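Local coordinates for protein imidazoleglycerol-phosphate dehydratase (Pyrococcus furiosus, PDB 5DNL) that catalyses the dehydration of imidazoleglycerol phosphate to imidazoleacetol phosphate, the sixth step of histidine biosynthesis, as a manganese-containing 24-subunit assembly, at residues G18-D24 with M42-Y48; L62-R67 with L126-R131; F74-N79 with V91-S96. The contacts are given in a common frame with arbitrary orientation. Residue numbers count along the deposited sequence, not the author numbering.

Interaction 1. Residues G18-D24 with M42-Y48; sequences GEIKTND and MRITATY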
loop_
_atom_site.group_PDB
_atom_site.type_symbol
_atom_site.label_atom_id
_atom_site.label_comp_id
_atom_site.label_asym_id
_atom_site.label_seq_id
_atom_site.Cartn_x
_atom_site.Cartn_y
_atom_site.Cartn_z
ATOM N N GLY A 18 50.730 -33.846 -7.557
ATOM C CA GLY A 18 51.341 -32.610 -7.985
ATOM C C GLY A 18 50.703 -31.436 -7.301
ATOM O O GLY A 18 49.818 -31.596 -6.460
ATOM N N GLU A 19 51.188 -30.260 -7.657
ATOM C CA GLU A 19 50.738 -29.022 -7.049
ATOM C C GLU A 19 49.501 -28.489 -7.781
ATOM O O GLU A 19 49.280 -28.777 -8.954
ATOM C CB GLU A 19 51.863 -27.982 -7.074
ATOM C CG GLU A 19 52.213 -27.423 -8.457
ATOM C CD GLU A 19 53.468 -26.565 -8.471
ATOM O OE1 GLU A 19 54.078 -26.326 -7.402
ATOM O OE2 GLU A 19 53.832 -26.104 -9.572
ATOM N N ILE A 20 48.712 -27.714 -7.050
ATOM C CA ILE A 20 47.682 -26.857 -7.637
ATOM C C ILE A 20 48.168 -25.432 -7.440
ATOM O O ILE A 20 48.123 -24.902 -6.331
ATOM C CB ILE A 20 46.314 -27.081 -6.978
ATOM C CG1 ILE A 20 45.864 -28.524 -7.236
ATOM C CG2 ILE A 20 45.303 -26.053 -7.497
ATOM C CD1 ILE A 20 44.558 -28.901 -6.570
ATOM N N LYS A 21 48.627 -24.817 -8.532
ATOM C CA LYS A 21 49.230 -23.497 -8.510
ATOM C C LYS A 21 48.769 -22.701 -9.701
ATOM O O LYS A 21 49.304 -22.818 -10.796
ATOM C CB LYS A 21 50.762 -23.608 -8.516
ATOM C CG LYS A 21 51.340 -24.214 -7.257
ATOM C CD LYS A 21 51.219 -23.295 -6.056
ATOM C CE LYS A 21 51.659 -24.002 -4.787
ATOM N NZ LYS A 21 51.549 -23.089 -3.616
ATOM N N THR A 22 47.743 -21.883 -9.488
ATOM C CA THR A 22 47.168 -21.067 -10.550
ATOM C C THR A 22 47.584 -19.614 -10.512
ATOM O O THR A 22 47.171 -18.842 -11.383
ATOM C CB THR A 22 45.636 -21.087 -10.446
ATOM O OG1 THR A 22 45.227 -20.449 -9.227
ATOM C CG2 THR A 22 45.104 -22.498 -10.491
ATOM N N ASN A 23 48.370 -19.230 -9.515
ATOM C CA ASN A 23 48.685 -17.820 -9.225
ATOM C C ASN A 23 47.480 -17.001 -8.734
ATOM O O ASN A 23 47.481 -15.784 -8.811
ATOM C CB ASN A 23 49.401 -17.144 -10.409
ATOM C CG ASN A 23 50.683 -17.854 -10.769
ATOM O OD1 ASN A 23 51.598 -17.924 -9.950
ATOM N ND2 ASN A 23 50.742 -18.424 -11.972
ATOM N N ASP A 24 46.468 -17.693 -8.194
ATOM C CA ASP A 24 45.339 -17.063 -7.518
ATOM C C ASP A 24 45.125 -17.924 -6.259
ATOM O O ASP A 24 44.719 -19.087 -6.378
ATOM C CB ASP A 24 44.142 -17.101 -8.471
ATOM C CG ASP A 24 42.852 -16.590 -7.855
ATOM O OD1 ASP A 24 42.672 -16.667 -6.636
ATOM O OD2 ASP A 24 42.002 -16.132 -8.617
ATOM N N MET A 42 45.409 -34.387 -8.464
ATOM C CA MET A 42 45.605 -33.715 -9.736
ATOM C C MET A 42 46.681 -32.644 -9.669
ATOM O O MET A 42 46.973 -32.079 -8.614
ATOM C CB MET A 42 44.282 -33.158 -10.294
ATOM C CG MET A 42 43.515 -32.239 -9.373
ATOM S SD MET A 42 41.898 -31.773 -10.079
ATOM C CE MET A 42 40.884 -33.214 -9.814
ATOM N N ARG A 43 47.278 -32.400 -10.830
ATOM C CA ARG A 43 48.262 -31.364 -10.998
ATOM C C ARG A 43 47.608 -30.295 -11.844
ATOM O O ARG A 43 47.081 -30.596 -12.889
ATOM C CB ARG A 43 49.488 -31.915 -11.724
ATOM C CG ARG A 43 50.559 -30.867 -12.012
ATOM C CD ARG A 43 51.852 -31.519 -12.479
ATOM N NE ARG A 43 52.865 -30.523 -12.832
ATOM C CZ ARG A 43 52.948 -29.868 -13.994
ATOM N NH1 ARG A 43 52.075 -30.074 -14.984
ATOM N NH2 ARG A 43 53.929 -28.986 -14.172
ATOM N N ILE A 44 47.620 -29.058 -11.360
ATOM C CA ILE A 44 47.038 -27.941 -12.090
ATOM C C ILE A 44 48.026 -26.793 -12.052
ATOM O O ILE A 44 48.475 -26.389 -10.985
ATOM C CB ILE A 44 45.673 -27.504 -11.490
ATOM C CG1 ILE A 44 44.668 -28.657 -11.523
ATOM C CG2 ILE A 44 45.131 -26.294 -12.257
ATOM C CD1 ILE A 44 43.324 -28.344 -10.889
ATOM N N THR A 45 48.364 -26.268 -13.226
ATOM C CA THR A 45 49.211 -25.091 -13.338
ATOM C C THR A 45 48.551 -24.128 -14.317
ATOM O O THR A 45 47.930 -24.564 -15.280
ATOM C CB THR A 45 50.644 -25.438 -13.806
ATOM O OG1 THR A 45 50.608 -25.999 -15.116
ATOM C CG2 THR A 45 51.275 -26.427 -12.860
ATOM N N ALA A 46 48.668 -22.836 -14.056
ATOM C CA ALA A 46 48.114 -21.831 -14.948
ATOM C C ALA A 46 48.916 -20.547 -14.970
ATOM O O ALA A 46 49.507 -20.146 -13.964
ATOM C CB ALA A 46 46.686 -21.504 -14.527
ATOM N N THR A 47 48.880 -19.885 -16.121
ATOM C CA THR A 47 49.190 -18.480 -16.227
ATOM C C THR A 47 47.963 -17.797 -16.824
ATOM O O THR A 47 47.199 -18.413 -17.571
ATOM C CB THR A 47 50.450 -18.213 -17.073
ATOM O OG1 THR A 47 50.291 -18.752 -18.379
ATOM C CG2 THR A 47 51.675 -18.855 -16.414
ATOM N N TYR A 48 47.781 -16.529 -16.484
ATOM C CA TYR A 48 46.602 -15.801 -16.908
ATOM C C TYR A 48 46.843 -14.301 -16.897
ATOM O O TYR A 48 47.739 -13.806 -16.211
ATOM C CB TYR A 48 45.428 -16.127 -15.962
ATOM C CG TYR A 48 45.578 -15.576 -14.563
ATOM C CD1 TYR A 48 46.261 -16.282 -13.576
ATOM C CD2 TYR A 48 44.982 -14.372 -14.203
ATOM C CE1 TYR A 48 46.381 -15.773 -12.286
ATOM C CE2 TYR A 48 45.118 -13.846 -12.931
ATOM C CZ TYR A 48 45.810 -14.570 -11.973
ATOM O OH TYR A 48 45.914 -14.079 -10.694
#
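Follow the backbone of Gly18-Asp24 alongside Met42-Tyr48 and the parallel pairing shows at once: Ile44 holds the strand 20-21 through both of its peptide groups. Ile44 N donates to Glu19 O at 2.9 Å, and Ile44 O accepts from Lys21 N at 2.9 Å. The next bond, Ala46 N to Lys21 O at 3.3 Å, is weak, where the chain begins to leave the sheet at Thr22. Three CA-H...O contacts supplement these bonds, the shortest from Thr45 CA to Lys21 O at 3.4 Å. The other edge of strand 42-48 is used as well: Arg43, Thr45 and Thr47 make backbone hydrogen bonds to strand 8-14, and the guanidinium of Arg43 forms a salt bridge with Glu13. Strand 20-21, helix 25-38 and strand 42-48 make a beta-alpha-beta unit, in which the two parallel strands are neighbours; Ile20 CG2 lies 4.3 Å from Ile44 CB, and on their shared face helix 25-38 packs on Ile20 through Leu31 while helix 51-69 packs on Ile44. Where the chain leaves the strand for helix 25-38, polar groups are closely matched. Thr22 OG1 accepts from Asp24 N at 3.2 Å, an ST turn, and hydrogen-bonds to Asp28. Asp24 is the N-cap: its OD1 takes the amide of Leu27, while OD2 has a salt bridge to Arg51 and a hydrogen bond from Trp55. From the end of 42-48, Tyr48 OH donates to Asn23 O at 3.0 Å.

Interaction 2. Residues L62-R67 with L126-R131; sequences LGEALR and LARGLR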
loop_
_atom_site.group_PDB
_atom_site.type_symbol
_atom_site.label_atom_id
_atom_site.label_comp_id
_atom_site.label_asym_id
_atom_site.label_seq_id
_atom_site.Cartn_x
_atom_site.Cartn_y
_atom_site.Cartn_z
ATOM N N LEU A 62 39.418 -28.176 -16.779
ATOM C CA LEU A 62 39.063 -29.207 -15.807
ATOM C C LEU A 62 37.910 -30.065 -16.338
ATOM O O LEU A 62 37.922 -31.290 -16.231
ATOM C CB LEU A 62 38.699 -28.584 -14.459
ATOM C CG LEU A 62 38.181 -29.503 -13.354
ATOM C CD1 LEU A 62 39.189 -30.586 -12.998
ATOM C CD2 LEU A 62 37.816 -28.693 -12.122
ATOM N N GLY A 63 36.881 -29.428 -16.899
ATOM C CA GLY A 63 35.785 -30.176 -17.497
ATOM C C GLY A 63 36.223 -31.112 -18.610
ATOM O O GLY A 63 35.776 -32.254 -18.677
ATOM N N GLU A 64 37.054 -30.598 -19.496
ATOM C CA GLU A 64 37.581 -31.403 -20.600
ATOM C C GLU A 64 38.403 -32.560 -20.055
ATOM O O GLU A 64 38.312 -33.684 -20.565
ATOM C CB GLU A 64 38.446 -30.544 -21.504
ATOM C CG GLU A 64 37.670 -29.522 -22.319
ATOM C CD GLU A 64 38.590 -28.632 -23.150
ATOM O OE1 GLU A 64 39.820 -28.556 -22.897
ATOM O OE2 GLU A 64 38.080 -27.977 -24.060
ATOM N N ALA A 65 39.166 -32.302 -19.000
ATOM C CA ALA A 65 40.004 -33.349 -18.377
ATOM C C ALA A 65 39.134 -34.413 -17.751
ATOM O O ALA A 65 39.387 -35.621 -17.914
ATOM C CB ALA A 65 40.972 -32.775 -17.373
ATOM N N LEU A 66 38.073 -34.006 -17.057
ATOM C CA LEU A 66 37.142 -34.969 -16.489
ATOM C C LEU A 66 36.446 -35.789 -17.573
ATOM O O LEU A 66 36.252 -36.979 -17.410
ATOM C CB LEU A 66 36.096 -34.272 -15.614
ATOM C CG LEU A 66 36.650 -33.702 -14.317
ATOM C CD1 LEU A 66 35.724 -32.615 -13.780
ATOM C CD2 LEU A 66 36.820 -34.789 -13.261
ATOM N N ARG A 67 36.059 -35.142 -18.658
ATOM C CA ARG A 67 35.406 -35.816 -19.764
ATOM C C ARG A 67 36.335 -36.872 -20.394
ATOM O O ARG A 67 35.909 -38.006 -20.604
ATOM C CB ARG A 67 34.910 -34.800 -20.793
ATOM C CG ARG A 67 34.434 -35.376 -22.116
ATOM C CD ARG A 67 33.308 -36.358 -21.986
ATOM N NE ARG A 67 32.057 -35.700 -21.606
ATOM C CZ ARG A 67 30.855 -36.257 -21.687
ATOM N NH1 ARG A 67 29.781 -35.549 -21.356
ATOM N NH2 ARG A 67 30.704 -37.521 -22.075
ATOM N N LEU A 126 33.105 -25.292 -16.501
ATOM C CA LEU A 126 33.052 -26.706 -16.193
ATOM C C LEU A 126 31.897 -27.413 -16.906
ATOM O O LEU A 126 32.066 -28.492 -17.497
ATOM C CB LEU A 126 32.944 -26.871 -14.671
ATOM C CG LEU A 126 32.865 -28.273 -14.089
ATOM C CD1 LEU A 126 34.142 -29.020 -14.426
ATOM C CD2 LEU A 126 32.639 -28.255 -12.583
ATOM N N ALA A 127 30.718 -26.798 -16.898
ATOM C CA ALA A 127 29.577 -27.373 -17.584
ATOM C C ALA A 127 29.830 -27.525 -19.075
ATOM O O ALA A 127 29.423 -28.539 -19.681
ATOM C CB ALA A 127 28.321 -26.541 -17.352
ATOM N N ARG A 128 30.451 -26.514 -19.677
ATOM C CA ARG A 128 30.768 -26.553 -21.103
ATOM C C ARG A 128 31.900 -27.516 -21.464
ATOM O O ARG A 128 31.819 -28.182 -22.497
ATOM C CB ARG A 128 31.044 -25.143 -21.623
ATOM C CG ARG A 128 29.802 -24.259 -21.658
ATOM C CD ARG A 128 30.156 -22.829 -21.941
ATOM N NE ARG A 128 28.945 -22.004 -22.015
ATOM C CZ ARG A 128 28.793 -20.820 -21.448
ATOM N NH1 ARG A 128 29.789 -20.221 -20.802
ATOM N NH2 ARG A 128 27.609 -20.227 -21.534
ATOM N N GLY A 129 32.916 -27.616 -20.610
ATOM C CA GLY A 129 34.063 -28.518 -20.895
ATOM C C GLY A 129 33.729 -29.974 -20.679
ATOM O O GLY A 129 34.119 -30.837 -21.486
ATOM N N LEU A 130 33.010 -30.260 -19.601
ATOM C CA LEU A 130 32.544 -31.622 -19.302
ATOM C C LEU A 130 31.352 -32.024 -20.158
ATOM O O LEU A 130 31.197 -33.216 -20.479
ATOM C CB LEU A 130 32.237 -31.762 -17.811
ATOM C CG LEU A 130 31.693 -33.083 -17.281
ATOM C CD1 LEU A 130 32.669 -34.222 -17.603
ATOM C CD2 LEU A 130 31.375 -32.967 -15.803
ATOM N N ARG A 131 30.549 -31.025 -20.548
ATOM C CA ARG A 131 29.265 -31.172 -21.262
ATOM C C ARG A 131 28.247 -31.802 -20.319
ATOM O O ARG A 131 27.900 -32.991 -20.410
ATOM C CB ARG A 131 29.384 -31.882 -22.621
ATOM C CG ARG A 131 30.529 -31.326 -23.456
ATOM C CD ARG A 131 30.577 -31.866 -24.875
ATOM N NE ARG A 131 30.500 -33.319 -24.973
ATOM C CZ ARG A 131 31.522 -34.175 -25.007
ATOM N NH1 ARG A 131 32.782 -33.776 -24.929
ATOM N NH2 ARG A 131 31.264 -35.470 -25.121
#
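Two glycines let these helices come together almost backbone to backbone, their axes 6.8 Å apart at closest approach and crossing at -34°. Gly63 C sits 3.4 Å from Gly129 C, and a CB on Gly63 would run straight into Leu130 N and Leu126 O. Into the shallow groove at Gly63 drops the Leu126 side chain, with CD1 3.7 Å from Gly63 CA; the same methyl lies 4.0 Å from Leu66 CD1. One turn on, Leu130 CD1 settles 4.0 Å from Leu66 CB. Arg67 closes the far end by curling over the C-terminus of helix 116-130: Arg67 NE and NH1 both donate to Leu130 O at 2.9 Å, and its guanidinium lies flat on that of Arg131, centres 4.0 Å apart. Arg131, first past the helix and with positive phi, hydrogen-bonds through NE to Asn97. The close glycine crossing joins helices 51-69 and 116-130 in the subunit interior, the first packing on strand 8-14 of one sheet, the second on strand 133-140 of the other.

Interaction 3. Residues F74-N79 with V91-S96; sequences FTRFGN and VSVDIS. With 5DL ([(2S)-2-hydroxy-3-(1H-1,2,4-triazol-1-yl)propyl]phosphonic acid), chain I.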
loop_
_atom_site.group_PDB
_atom_site.type_symbol
_atom_site.label_atom_id
_atom_site.label_comp_id
_atom_site.label_asym_id
_atom_site.label_seq_id
_atom_site.Cartn_x
_atom_site.Cartn_y
_atom_site.Cartn_z
ATOM N N PHE A 74 29.234 -44.590 -17.542
ATOM C CA PHE A 74 29.437 -43.879 -16.282
ATOM C C PHE A 74 28.095 -43.600 -15.615
ATOM O O PHE A 74 27.052 -43.581 -16.277
ATOM C CB PHE A 74 30.232 -42.583 -16.496
ATOM C CG PHE A 74 29.698 -41.729 -17.595
ATOM C CD1 PHE A 74 28.718 -40.780 -17.350
ATOM C CD2 PHE A 74 30.157 -41.873 -18.901
ATOM C CE1 PHE A 74 28.214 -40.011 -18.376
ATOM C CE2 PHE A 74 29.661 -41.095 -19.931
ATOM C CZ PHE A 74 28.672 -40.161 -19.666
ATOM N N THR A 75 28.158 -43.371 -14.301
ATOM C CA THR A 75 26.994 -43.285 -13.424
ATOM C C THR A 75 26.102 -42.067 -13.772
ATOM O O THR A 75 24.883 -42.132 -13.587
ATOM C CB THR A 75 27.479 -43.266 -11.961
ATOM O OG1 THR A 75 28.075 -44.556 -11.656
ATOM C CG2 THR A 75 26.363 -43.010 -10.963
ATOM N N ARG A 76 26.718 -41.003 -14.290
ATOM C CA ARG A 76 26.049 -39.828 -14.921
ATOM C C ARG A 76 25.539 -38.806 -13.887
ATOM O O ARG A 76 25.773 -37.613 -14.045
ATOM C CB ARG A 76 24.914 -40.230 -15.878
ATOM C CG ARG A 76 24.192 -39.050 -16.498
ATOM C CD ARG A 76 23.075 -39.497 -17.411
ATOM N NE ARG A 76 22.276 -38.327 -17.782
ATOM C CZ ARG A 76 21.109 -38.360 -18.428
ATOM N NH1 ARG A 76 20.581 -39.509 -18.872
ATOM N NH2 ARG A 76 20.485 -37.219 -18.669
ATOM N N PHE A 77 24.819 -39.284 -12.886
ATOM C CA PHE A 77 24.215 -38.446 -11.864
ATOM C C PHE A 77 24.995 -38.462 -10.568
ATOM O O PHE A 77 25.431 -39.527 -10.123
ATOM C CB PHE A 77 22.802 -38.908 -11.608
ATOM C CG PHE A 77 21.900 -38.766 -12.793
ATOM C CD1 PHE A 77 21.299 -37.551 -13.056
ATOM C CD2 PHE A 77 21.656 -39.835 -13.653
ATOM C CE1 PHE A 77 20.472 -37.391 -14.154
ATOM C CE2 PHE A 77 20.831 -39.669 -14.757
ATOM C CZ PHE A 77 20.228 -38.448 -14.997
ATOM N N GLY A 78 25.140 -37.308 -9.927
ATOM C CA GLY A 78 25.680 -37.219 -8.605
ATOM C C GLY A 78 25.228 -35.949 -7.923
ATOM O O GLY A 78 25.099 -34.914 -8.570
ATOM N N ASN A 79 24.935 -36.055 -6.631
ATOM C CA ASN A 79 24.523 -34.919 -5.808
ATOM C C ASN A 79 25.363 -34.806 -4.562
ATOM O O ASN A 79 25.949 -35.792 -4.103
ATOM C CB ASN A 79 23.075 -35.035 -5.365
ATOM C CG ASN A 79 22.100 -35.152 -6.515
ATOM O OD1 ASN A 79 22.097 -34.321 -7.440
ATOM N ND2 ASN A 79 21.244 -36.153 -6.452
ATOM N N VAL A 91 24.483 -29.252 -4.467
ATOM C CA VAL A 91 25.132 -29.342 -5.760
ATOM C C VAL A 91 24.580 -30.573 -6.450
ATOM O O VAL A 91 24.581 -31.669 -5.881
ATOM C CB VAL A 91 26.660 -29.439 -5.645
ATOM C CG1 VAL A 91 27.278 -29.589 -7.043
ATOM C CG2 VAL A 91 27.186 -28.214 -4.945
ATOM N N SER A 92 24.065 -30.388 -7.661
ATOM C CA SER A 92 23.491 -31.500 -8.415
ATOM C C SER A 92 24.058 -31.506 -9.812
ATOM O O SER A 92 24.020 -30.471 -10.505
ATOM C CB SER A 92 21.961 -31.364 -8.454
ATOM O OG SER A 92 21.337 -32.441 -9.164
ATOM N N VAL A 93 24.585 -32.663 -10.240
ATOM C CA VAL A 93 25.253 -32.806 -11.524
ATOM C C VAL A 93 24.596 -33.913 -12.332
ATOM O O VAL A 93 24.268 -34.973 -11.801
ATOM C CB VAL A 93 26.754 -33.126 -11.327
ATOM C CG1 VAL A 93 27.437 -33.473 -12.655
ATOM C CG2 VAL A 93 27.469 -31.980 -10.642
ATOM N N ASP A 94 24.404 -33.654 -13.621
ATOM C CA ASP A 94 24.006 -34.669 -14.596
ATOM C C ASP A 94 24.972 -34.534 -15.770
ATOM O O ASP A 94 24.947 -33.514 -16.478
ATOM C CB ASP A 94 22.542 -34.450 -15.001
ATOM C CG ASP A 94 22.117 -35.251 -16.191
ATOM O OD1 ASP A 94 22.927 -36.047 -16.698
ATOM O OD2 ASP A 94 20.952 -35.071 -16.640
ATOM N N ILE A 95 25.822 -35.550 -16.000
ATOM C CA ILE A 95 26.735 -35.557 -17.129
ATOM C C ILE A 95 25.920 -35.964 -18.361
ATOM O O ILE A 95 25.941 -37.096 -18.849
ATOM C CB ILE A 95 27.981 -36.445 -16.880
ATOM C CG1 ILE A 95 28.645 -36.054 -15.554
ATOM C CG2 ILE A 95 28.960 -36.311 -18.022
ATOM C CD1 ILE A 95 29.862 -36.890 -15.180
ATOM N N SER A 96 25.162 -34.977 -18.832
ATOM C CA SER A 96 24.054 -35.150 -19.762
ATOM C C SER A 96 24.403 -34.916 -21.230
ATOM O O SER A 96 23.572 -35.185 -22.092
ATOM C CB SER A 96 23.019 -34.078 -19.424
ATOM O OG SER A 96 23.640 -32.795 -19.484
HETATM N N1 5DL I . 13.307 -35.002 -22.347
HETATM C C3 5DL I . 15.276 -33.890 -22.216
HETATM N N2 5DL I . 14.631 -35.027 -21.988
HETATM C C8 5DL I . 16.062 -38.541 -21.516
HETATM C C7 5DL I . 15.337 -37.418 -22.276
HETATM C C6 5DL I . 15.250 -36.203 -21.398
HETATM C C5 5DL I . 13.168 -33.750 -22.827
HETATM O O10 5DL I . 18.453 -37.550 -22.236
HETATM P P9 5DL I . 17.789 -38.197 -21.065
HETATM O O11 5DL I . 18.424 -39.533 -20.710
HETATM O O12 5DL I . 17.767 -37.280 -19.847
HETATM O O13 5DL I . 14.018 -37.845 -22.638
HETATM N N4 5DL I . 14.347 -33.082 -22.750
HETATM O O HOH W 1 22.126 -35.549 -9.959
#
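Arg76 lays its extended side chain against Asp94, with Arg76 NE 2.6 Å from Asp94 OD1 and Arg76 NH2 3.0 Å from Asp94 OD2 in a two-pronged salt bridge. This aims the guanidinium at the phosphonate of the bound inhibitor, where Arg76 NH1 meets 5DL O11 at 2.8 Å and Arg76 NH2 meets 5DL O12 at 3.0 Å. Arg98, Ser171 and Lys173 of the same chain, and Lys153 of a neighbouring subunit, also bind the inhibitor. Behind the arginine runs an antiparallel hairpin. Gly78 and Val93 form its hydrogen-bonded pair, Gly78 N to Val93 O at 3.1 Å and Val93 N to Gly78 O at 2.8 Å; Ile95 N to Arg76 O at 2.8 Å lies past the strand ends, where Ile95 centres an inverse gamma turn. Phe77, Asn79, Ser92 and Asp94 share one face; there Ser92 OG donates to Asn79 OD1 at 2.7 Å, and the neighbouring subunit packs Met82 on Phe77 and Pro83 on Ser92 and Asp94. On the other face Val93 rests on helix 144-162. Strand 77-84 is the outer strand of its sheet within this chain, while strand 87-94 lies between it and strand 133-140.

Overall arrangement
Interaction 2 sits closest to the centre of the chain and is buried; interaction 1 is partly exposed, at an outer strand of one sheet, and interaction 3 is buried in the other, partly by a neighbouring subunit. Interactions 1 and 3 lie on opposite sides of the chain's centre, about 26 Å between centres, and interaction 2 touches both. Met42 SD meets Leu62 CD1 at 4.2 Å on one side; on the other, Arg67 NH1 is 3.5 Å from Ile95 CG2. Parallel and antiparallel strand pairing thus flank a helix contact of glycine and leucine, closed at its end by Arg67, and interaction 3 alone includes a ligand-binding residue.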